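Local coordinates for glyoxalase family protein (Listeria monocytogenes, PDB 2P7O), which confers resistance to the antibiotic fosfomycin, most probably by catalysing its hydration with manganese as cofactor, at residues T19-L22 with Q23-N27; F46-A50 with G51-C55; S76-V79 with D80-E84. One frame throughout, in Å; residues are numbered along the deposited sequence.

Interaction 1: residues T19-L22 with Q23-N27; sequences TAFL and QNIFN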
loop_
_atom_site.group_PDB
_atom_site.type_symbol
_atom_site.label_atom_id
_atom_site.label_comp_id
_atom_site.label_asym_id
_atom_site.label_seq_id
_atom_site.Cartn_x
_atom_site.Cartn_y
_atom_site.Cartn_z
ATOM N N THR A 19 8.738 14.067 3.100
ATOM C CA THR A 19 8.984 14.646 1.763
ATOM C C THR A 19 10.413 14.352 1.314
ATOM O O THR A 19 10.710 14.008 0.177
ATOM C CB THR A 19 8.765 16.165 1.869
ATOM O OG1 THR A 19 7.329 16.336 2.013
ATOM C CG2 THR A 19 9.150 16.835 0.560
ATOM N N ALA A 20 11.342 14.460 2.259
ATOM C CA ALA A 20 12.753 14.296 1.891
ATOM C C ALA A 20 13.012 12.819 1.613
ATOM O O ALA A 20 13.755 12.546 0.640
ATOM C CB ALA A 20 13.613 14.848 2.986
ATOM N N PHE A 21 12.419 11.909 2.413
ATOM C CA PHE A 21 12.548 10.481 2.157
ATOM C C PHE A 21 12.088 10.134 0.736
ATOM O O PHE A 21 12.795 9.492 -0.055
ATOM C CB PHE A 21 11.669 9.794 3.233
ATOM C CG PHE A 21 11.650 8.282 3.074
ATOM C CD1 PHE A 21 12.698 7.509 3.504
ATOM C CD2 PHE A 21 10.549 7.701 2.496
ATOM C CE1 PHE A 21 12.716 6.138 3.314
ATOM C CE2 PHE A 21 10.541 6.333 2.290
ATOM C CZ PHE A 21 11.593 5.560 2.761
ATOM N N LEU A 22 10.877 10.596 0.375
ATOM C CA LEU A 22 10.250 10.206 -0.866
ATOM C C LEU A 22 10.978 10.785 -2.088
ATOM O O LEU A 22 11.062 10.133 -3.120
ATOM C CB LEU A 22 8.786 10.675 -0.929
ATOM C CG LEU A 22 7.836 10.016 0.067
ATOM C CD1 LEU A 22 6.466 10.655 -0.057
ATOM C CD2 LEU A 22 7.806 8.501 -0.214
ATOM N N GLN A 23 11.357 12.051 -1.949
ATOM C CA GLN A 23 12.076 12.800 -2.967
ATOM C C GLN A 23 13.528 12.304 -3.123
ATOM O O GLN A 23 14.006 12.034 -4.226
ATOM C CB GLN A 23 12.176 14.299 -2.568
ATOM C CG GLN A 23 10.867 15.056 -2.867
ATOM C CD GLN A 23 10.944 16.547 -2.549
ATOM O OE1 GLN A 23 11.803 17.044 -1.826
ATOM N NE2 GLN A 23 10.015 17.272 -3.163
ATOM N N ASN A 24 14.275 12.202 -2.028
ATOM C CA ASN A 24 15.668 11.735 -2.210
ATOM C C ASN A 24 15.691 10.302 -2.710
ATOM O O ASN A 24 16.475 10.091 -3.638
ATOM C CB ASN A 24 16.442 11.844 -0.897
ATOM C CG ASN A 24 17.916 11.561 -1.056
ATOM O OD1 ASN A 24 18.708 12.474 -1.349
ATOM N ND2 ASN A 24 18.365 10.339 -0.874
ATOM N N ILE A 25 14.937 9.366 -2.170
ATOM C CA ILE A 25 14.947 7.967 -2.566
ATOM C C ILE A 25 14.167 7.678 -3.844
ATOM O O ILE A 25 14.726 7.036 -4.758
ATOM C CB ILE A 25 14.292 7.061 -1.490
ATOM C CG1 ILE A 25 15.043 7.178 -0.152
ATOM C CG2 ILE A 25 14.409 5.591 -1.932
ATOM C CD1 ILE A 25 16.541 7.151 -0.399
ATOM N N PHE A 26 12.885 8.067 -3.848
ATOM C CA PHE A 26 12.063 7.639 -4.980
ATOM C C PHE A 26 11.963 8.715 -6.049
ATOM O O PHE A 26 11.206 8.518 -7.019
ATOM C CB PHE A 26 10.620 7.384 -4.495
ATOM C CG PHE A 26 10.472 6.288 -3.461
ATOM C CD1 PHE A 26 10.171 6.530 -2.142
ATOM C CD2 PHE A 26 10.655 4.979 -3.828
ATOM C CE1 PHE A 26 10.162 5.534 -1.171
ATOM C CE2 PHE A 26 10.596 3.985 -2.881
ATOM C CZ PHE A 26 10.307 4.222 -1.560
ATOM N N ASN A 27 12.596 9.869 -5.906
ATOM C CA ASN A 27 12.391 10.941 -6.907
ATOM C C ASN A 27 10.947 11.351 -7.099
ATOM O O ASN A 27 10.497 11.826 -8.145
ATOM C CB ASN A 27 13.024 10.558 -8.254
ATOM C CG ASN A 27 14.516 10.816 -8.096
ATOM O OD1 ASN A 27 14.911 11.985 -7.837
ATOM N ND2 ASN A 27 15.237 9.713 -8.040
#

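Interaction 2: residues F46-A50 with G51-C55; sequences FFLIA and GLWIC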
loop_
_atom_site.group_PDB
_atom_site.type_symbol
_atom_site.label_atom_id
_atom_site.label_comp_id
_atom_site.label_asym_id
_atom_site.label_seq_id
_atom_site.Cartn_x
_atom_site.Cartn_y
_atom_site.Cartn_z
ATOM N N PHE A 46 0.287 15.571 -1.811
ATOM C CA PHE A 46 0.273 14.486 -2.800
ATOM C C PHE A 46 1.591 14.486 -3.592
ATOM O O PHE A 46 2.146 15.535 -3.931
ATOM C CB PHE A 46 -0.929 14.596 -3.735
ATOM C CG PHE A 46 -2.167 13.807 -3.344
ATOM C CD1 PHE A 46 -2.424 12.572 -3.908
ATOM C CD2 PHE A 46 -3.068 14.350 -2.422
ATOM C CE1 PHE A 46 -3.577 11.861 -3.572
ATOM C CE2 PHE A 46 -4.205 13.649 -2.091
ATOM C CZ PHE A 46 -4.450 12.384 -2.651
ATOM N N PHE A 47 2.019 13.280 -3.938
ATOM C CA PHE A 47 3.186 13.060 -4.783
ATOM C C PHE A 47 2.814 12.004 -5.834
ATOM O O PHE A 47 1.806 11.282 -5.731
ATOM C CB PHE A 47 4.351 12.452 -3.997
ATOM C CG PHE A 47 4.904 13.342 -2.894
ATOM C CD1 PHE A 47 4.354 13.297 -1.636
ATOM C CD2 PHE A 47 5.944 14.206 -3.161
ATOM C CE1 PHE A 47 4.820 14.168 -0.683
ATOM C CE2 PHE A 47 6.424 15.088 -2.192
ATOM C CZ PHE A 47 5.841 15.091 -0.940
ATOM N N LEU A 48 3.590 11.967 -6.901
ATOM C CA LEU A 48 3.526 10.989 -7.948
ATOM C C LEU A 48 4.881 10.264 -7.956
ATOM O O LEU A 48 5.919 10.953 -8.026
ATOM C CB LEU A 48 3.433 11.608 -9.357
ATOM C CG LEU A 48 2.194 12.489 -9.512
ATOM C CD1 LEU A 48 1.712 12.711 -10.929
ATOM C CD2 LEU A 48 1.194 11.721 -8.680
ATOM N N ILE A 49 4.788 8.949 -7.979
ATOM C CA ILE A 49 5.931 8.045 -8.091
ATOM C C ILE A 49 5.591 6.995 -9.162
ATOM O O ILE A 49 4.812 6.071 -8.907
ATOM C CB ILE A 49 6.188 7.364 -6.737
ATOM C CG1 ILE A 49 6.322 8.352 -5.565
ATOM C CG2 ILE A 49 7.444 6.477 -6.825
ATOM C CD1 ILE A 49 6.558 7.622 -4.263
ATOM N N ALA A 50 6.193 7.247 -10.322
ATOM C CA ALA A 50 6.086 6.321 -11.447
ATOM C C ALA A 50 4.617 5.953 -11.677
ATOM O O ALA A 50 4.246 4.792 -11.847
ATOM C CB ALA A 50 6.923 5.093 -11.178
ATOM N N GLY A 51 3.795 6.987 -11.562
ATOM C CA GLY A 51 2.366 6.818 -11.928
ATOM C C GLY A 51 1.475 6.566 -10.717
ATOM O O GLY A 51 0.223 6.606 -10.772
ATOM N N LEU A 52 2.091 6.198 -9.608
ATOM C CA LEU A 52 1.278 5.994 -8.403
ATOM C C LEU A 52 1.085 7.369 -7.741
ATOM O O LEU A 52 2.061 8.098 -7.491
ATOM C CB LEU A 52 1.994 5.054 -7.424
ATOM C CG LEU A 52 1.526 5.062 -5.955
ATOM C CD1 LEU A 52 0.161 4.399 -5.833
ATOM C CD2 LEU A 52 2.591 4.431 -5.076
ATOM N N TRP A 53 -0.159 7.699 -7.426
ATOM C CA TRP A 53 -0.548 8.845 -6.632
ATOM C C TRP A 53 -0.474 8.515 -5.149
ATOM O O TRP A 53 -1.256 7.702 -4.636
ATOM C CB TRP A 53 -1.981 9.302 -6.999
ATOM C CG TRP A 53 -2.074 9.862 -8.395
ATOM C CD1 TRP A 53 -2.259 9.093 -9.535
ATOM C CD2 TRP A 53 -2.051 11.235 -8.837
ATOM N NE1 TRP A 53 -2.328 9.924 -10.631
ATOM C CE2 TRP A 53 -2.200 11.226 -10.229
ATOM C CE3 TRP A 53 -1.933 12.478 -8.171
ATOM C CZ2 TRP A 53 -2.209 12.394 -11.017
ATOM C CZ3 TRP A 53 -1.929 13.633 -8.939
ATOM C CH2 TRP A 53 -2.067 13.582 -10.336
ATOM N N ILE A 54 0.488 9.167 -4.486
ATOM C CA ILE A 54 0.602 8.906 -3.060
ATOM C C ILE A 54 0.310 10.149 -2.238
ATOM O O ILE A 54 0.866 11.230 -2.507
ATOM C CB ILE A 54 1.936 8.235 -2.728
ATOM C CG1 ILE A 54 2.055 7.901 -1.225
ATOM C CG2 ILE A 54 3.141 8.987 -3.240
ATOM C CD1 ILE A 54 2.812 6.618 -0.913
ATOM N N CYS A 55 -0.612 9.988 -1.278
ATOM C CA CYS A 55 -0.875 11.093 -0.347
ATOM C C CYS A 55 -0.204 10.809 0.976
ATOM O O CYS A 55 -0.275 9.653 1.498
ATOM C CB CYS A 55 -2.422 11.143 -0.129
ATOM S SG CYS A 55 -2.916 12.210 1.228
#

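Interaction 3: residues S76-V79 with D80-E84; sequences SEEV and DEYTE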
loop_
_atom_site.group_PDB
_atom_site.type_symbol
_atom_site.label_atom_id
_atom_site.label_comp_id
_atom_site.label_asym_id
_atom_site.label_seq_id
_atom_site.Cartn_x
_atom_site.Cartn_y
_atom_site.Cartn_z
ATOM N N SER A 76 18.110 -4.097 -12.101
ATOM C CA SER A 76 19.240 -4.722 -11.440
ATOM C C SER A 76 20.445 -3.802 -11.453
ATOM O O SER A 76 21.172 -3.695 -10.451
ATOM C CB SER A 76 19.532 -6.043 -12.178
ATOM O OG SER A 76 18.301 -6.768 -12.322
ATOM N N GLU A 77 20.707 -3.070 -12.536
ATOM C CA GLU A 77 21.919 -2.245 -12.509
ATOM C C GLU A 77 21.810 -0.987 -11.633
ATOM O O GLU A 77 22.810 -0.244 -11.548
ATOM C CB GLU A 77 22.281 -1.876 -13.946
ATOM C CG GLU A 77 22.407 -3.080 -14.875
ATOM C CD GLU A 77 21.168 -3.383 -15.704
ATOM O OE1 GLU A 77 20.041 -3.105 -15.234
ATOM O OE2 GLU A 77 21.307 -3.932 -16.819
ATOM N N GLU A 78 20.666 -0.761 -10.965
ATOM C CA GLU A 78 20.548 0.416 -10.089
ATOM C C GLU A 78 20.520 0.015 -8.607
ATOM O O GLU A 78 20.410 0.868 -7.719
ATOM C CB GLU A 78 19.157 1.060 -10.348
ATOM C CG GLU A 78 18.918 1.380 -11.831
ATOM C CD GLU A 78 17.545 2.003 -12.040
ATOM O OE1 GLU A 78 17.563 3.185 -12.435
ATOM O OE2 GLU A 78 16.480 1.389 -11.745
ATOM N N VAL A 79 20.517 -1.286 -8.320
ATOM C CA VAL A 79 20.374 -1.703 -6.908
ATOM C C VAL A 79 21.437 -1.114 -5.996
ATOM O O VAL A 79 21.074 -0.651 -4.914
ATOM C CB VAL A 79 20.450 -3.240 -6.794
ATOM C CG1 VAL A 79 20.508 -3.684 -5.319
ATOM C CG2 VAL A 79 19.230 -3.871 -7.483
ATOM N N ASP A 80 22.714 -1.203 -6.333
ATOM C CA ASP A 80 23.743 -0.660 -5.441
ATOM C C ASP A 80 23.645 0.850 -5.265
ATOM O O ASP A 80 23.828 1.434 -4.183
ATOM C CB ASP A 80 25.154 -1.091 -5.962
ATOM C CG ASP A 80 25.254 -2.615 -5.961
ATOM O OD1 ASP A 80 25.177 -3.241 -4.870
ATOM O OD2 ASP A 80 25.326 -3.325 -6.999
ATOM N N GLU A 81 23.313 1.568 -6.332
ATOM C CA GLU A 81 23.132 3.020 -6.277
ATOM C C GLU A 81 21.988 3.420 -5.346
ATOM O O GLU A 81 22.103 4.361 -4.535
ATOM C CB GLU A 81 22.864 3.568 -7.697
ATOM C CG GLU A 81 23.326 5.012 -7.900
ATOM C CD GLU A 81 22.156 5.963 -7.716
ATOM O OE1 GLU A 81 21.327 5.931 -8.651
ATOM O OE2 GLU A 81 22.086 6.590 -6.628
ATOM N N TYR A 82 20.858 2.724 -5.469
ATOM C CA TYR A 82 19.748 3.020 -4.546
ATOM C C TYR A 82 20.146 2.658 -3.127
ATOM O O TYR A 82 19.733 3.288 -2.165
ATOM C CB TYR A 82 18.463 2.275 -4.976
ATOM C CG TYR A 82 17.662 3.028 -6.019
ATOM C CD1 TYR A 82 17.689 2.684 -7.364
ATOM C CD2 TYR A 82 16.788 4.061 -5.691
ATOM C CE1 TYR A 82 16.956 3.334 -8.329
ATOM C CE2 TYR A 82 16.059 4.729 -6.633
ATOM C CZ TYR A 82 16.130 4.366 -7.955
ATOM O OH TYR A 82 15.388 5.059 -8.913
ATOM N N THR A 83 20.913 1.556 -2.993
ATOM C CA THR A 83 21.333 1.194 -1.644
ATOM C C THR A 83 22.089 2.345 -0.987
ATOM O O THR A 83 21.931 2.643 0.213
ATOM C CB THR A 83 22.175 -0.085 -1.642
ATOM O OG1 THR A 83 21.334 -1.186 -2.076
ATOM C CG2 THR A 83 22.665 -0.433 -0.243
ATOM N N GLU A 84 22.869 3.015 -1.816
ATOM C CA GLU A 84 23.631 4.155 -1.267
ATOM C C GLU A 84 22.704 5.314 -0.901
ATOM O O GLU A 84 22.915 6.103 0.036
ATOM C CB GLU A 84 24.544 4.682 -2.394
ATOM C CG GLU A 84 25.530 3.638 -2.901
ATOM C CD GLU A 84 26.862 3.729 -2.190
ATOM O OE1 GLU A 84 27.489 4.811 -2.254
ATOM O OE2 GLU A 84 27.294 2.707 -1.596
HETATM O O HOH W 1 23.627 -2.472 -8.732
HETATM O O HOH W 2 24.248 0.686 -8.725
#

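Interaction 1: residues T19-L22 with Q23-N27
F21 and F26, five positions apart, bring their rings together at the apolar centre of the contact. CE2 of F21 arrives at the edge of the F26 ring, 3.6 Å from F26 CE1, and the two planes are inclined at 74° in an oblique pairing. L22, one turn before F26, joins them with its CD2 methyl 3.6 Å from CD1 of F26. With CG anti to its own carbonyl carbon (chi1 -62°), F26 sends its ring back along the helix toward both partners. I25 fills in beside them: its CG2 sits over the centre of the F26 ring, and its CG1 lies 4.3 Å from F21 CE1.

These residues form the closing turns of helix 15-26 in a protein of the glyoxalase (vicinal oxygen chelate) superfamily, whose fold repeats a beta-alpha-beta-beta-beta motif. L22 and F26 lean on F47 and I49 of strand 44-49, while F109 of strand 106-110 meets F21, I25 and F26.

Further out, the backbone takes over. N24 N bonds A20 O at 2.7 Å, whereas F26 N reaches L22 O at 2.8 Å along a bent path (131°), just before N27 leaves the helix with positive phi. On the polar flank the extended chain of Q23 runs alongside T19, with OE1 3.6 Å from the T19 CG2 methyl; T19 OG1 is hydrogen-bonded to L15 O and K45 NZ.

Interaction 2: residues F46-A50 with G51-C55
A two-residue beta hairpin links strands 44-49 and 52-58, and it illustrates how tightly an antiparallel pair can be closed. The chain reverses through a type I' turn from I49 to L52, with A50 and G51 at its corners. Both corners have positive phi, and the backbone angles at G51 are ones that call for glycine. I49 and L52 form the hydrogen-bonded pair next to the turn: L52 N gives to I49 O at 2.8 Å from well above the carbonyl plane, whereas I49 N meets L52 O in the carbonyl plane at 2.9 Å. F47 and I54 repeat the two-bond pairing, F47 N to I54 O and I54 N to F47 O both being 2.8 Å.

The non-hydrogen-bonded pairs carry the aromatic contacts. L48 lays its CD2 methyl over one face of the W53 indole, 3.5 Å from the centroid of the six-membered ring, as a CH-pi contact; CD1 reaches the outer rim. At the next such pair C55 CB stands over the F46 ring, 3.6 Å from its centroid and 16° off the normal, with SG beside it in an oblique sulfur-aromatic contact. L124 of the second subunit packs on both F46 and W53. On the other face I54 sets CG1 anti to its backbone nitrogen (chi1 -178°), which turns CG2 to F47 and I49: F47 CB touches I54 CG2 at 3.7 Å, and I49 CD1 approaches that same methyl. F47 and I49 go on to meet helix 15-26.

F46 comes within about 6 Å of a bound manganese ion, side chain to metal, and lies near E44, the probable proton acceptor. Hydrocarbon, ring and sulfur therefore give the hairpin an apolar surface beside a metal site, while the four backbone bonds satisfy the inward-facing N-H and C=O groups of F47, I49, L52 and I54.

Interaction 3: residues S76-V79 with D80-E84
E78 and Y82 meet one turn apart at the entry to helix 79-89, joined first through the backbone. Y82 N donates to E78 O at 3.0 Å in a nearly straight bond (170°), and the same carbonyl oxygen lies at the edge of the tyrosine ring. With CG anti to its carbonyl carbon (chi1 -85°), Y82 runs alongside the E78 side chain, its CD1 3.7 Å from E78 CB. In the conformer described here, the E78 carboxylate has partners at both oxygens: OE2 takes the Q75 amide and OE1 the N-terminal nitrogen of M1 of the second subunit. Y82 OH has a weak hydrogen bond to that same M1 N of the second subunit.

One residue later, V79 O accepts from T83 N at 2.9 Å. T83 OG1 is equally near this oxygen, although its proton has another acceptor within reach. V79 N is itself held by S76 O.

The following amides at this helix start turn to water. One water accepts from D80 N at 2.9 Å, donates to D80 OD2 at 2.6 Å and bridges to S76 O, tying backbone and side chain of D80 to the preceding loop. A second accepts from E81 N at 2.7 Å and donates weakly to E77 O. The charged ends look further afield: D80 forms a salt bridge with R105 and E81 one with R85, the latter also making a cation-pi contact with Y82.

Acidic side chains clustered near the amide end of a helix would tend to be stabilised as anions by the local field, and the arginines and the terminal amine of the second subunit probably add to that balance.

The three contacts follow one another along the chain. Interaction 1 closes helix 15-26, interaction 2 turns the hairpin of strands 44-49 and 52-58, which share a four-stranded sheet with 4-12 and 29-30, and interaction 3 opens helix 79-89, after strand 69-73 of the other four-stranded sheet. Interactions 1 and 2 have centres 11 Å apart and touch, the helix lying on the hairpin through L22 against F47. Interactions 1 and 3, with centres about 15 Å apart, meet where I25 O nears the Y82 ring, so helices 15-26 and 79-89 pack against each other. Interactions 2 and 3 stay about 8 Å apart at their nearest atoms. All three reach the second subunit, interaction 1 through F26, so each lies partly along the dimer contact.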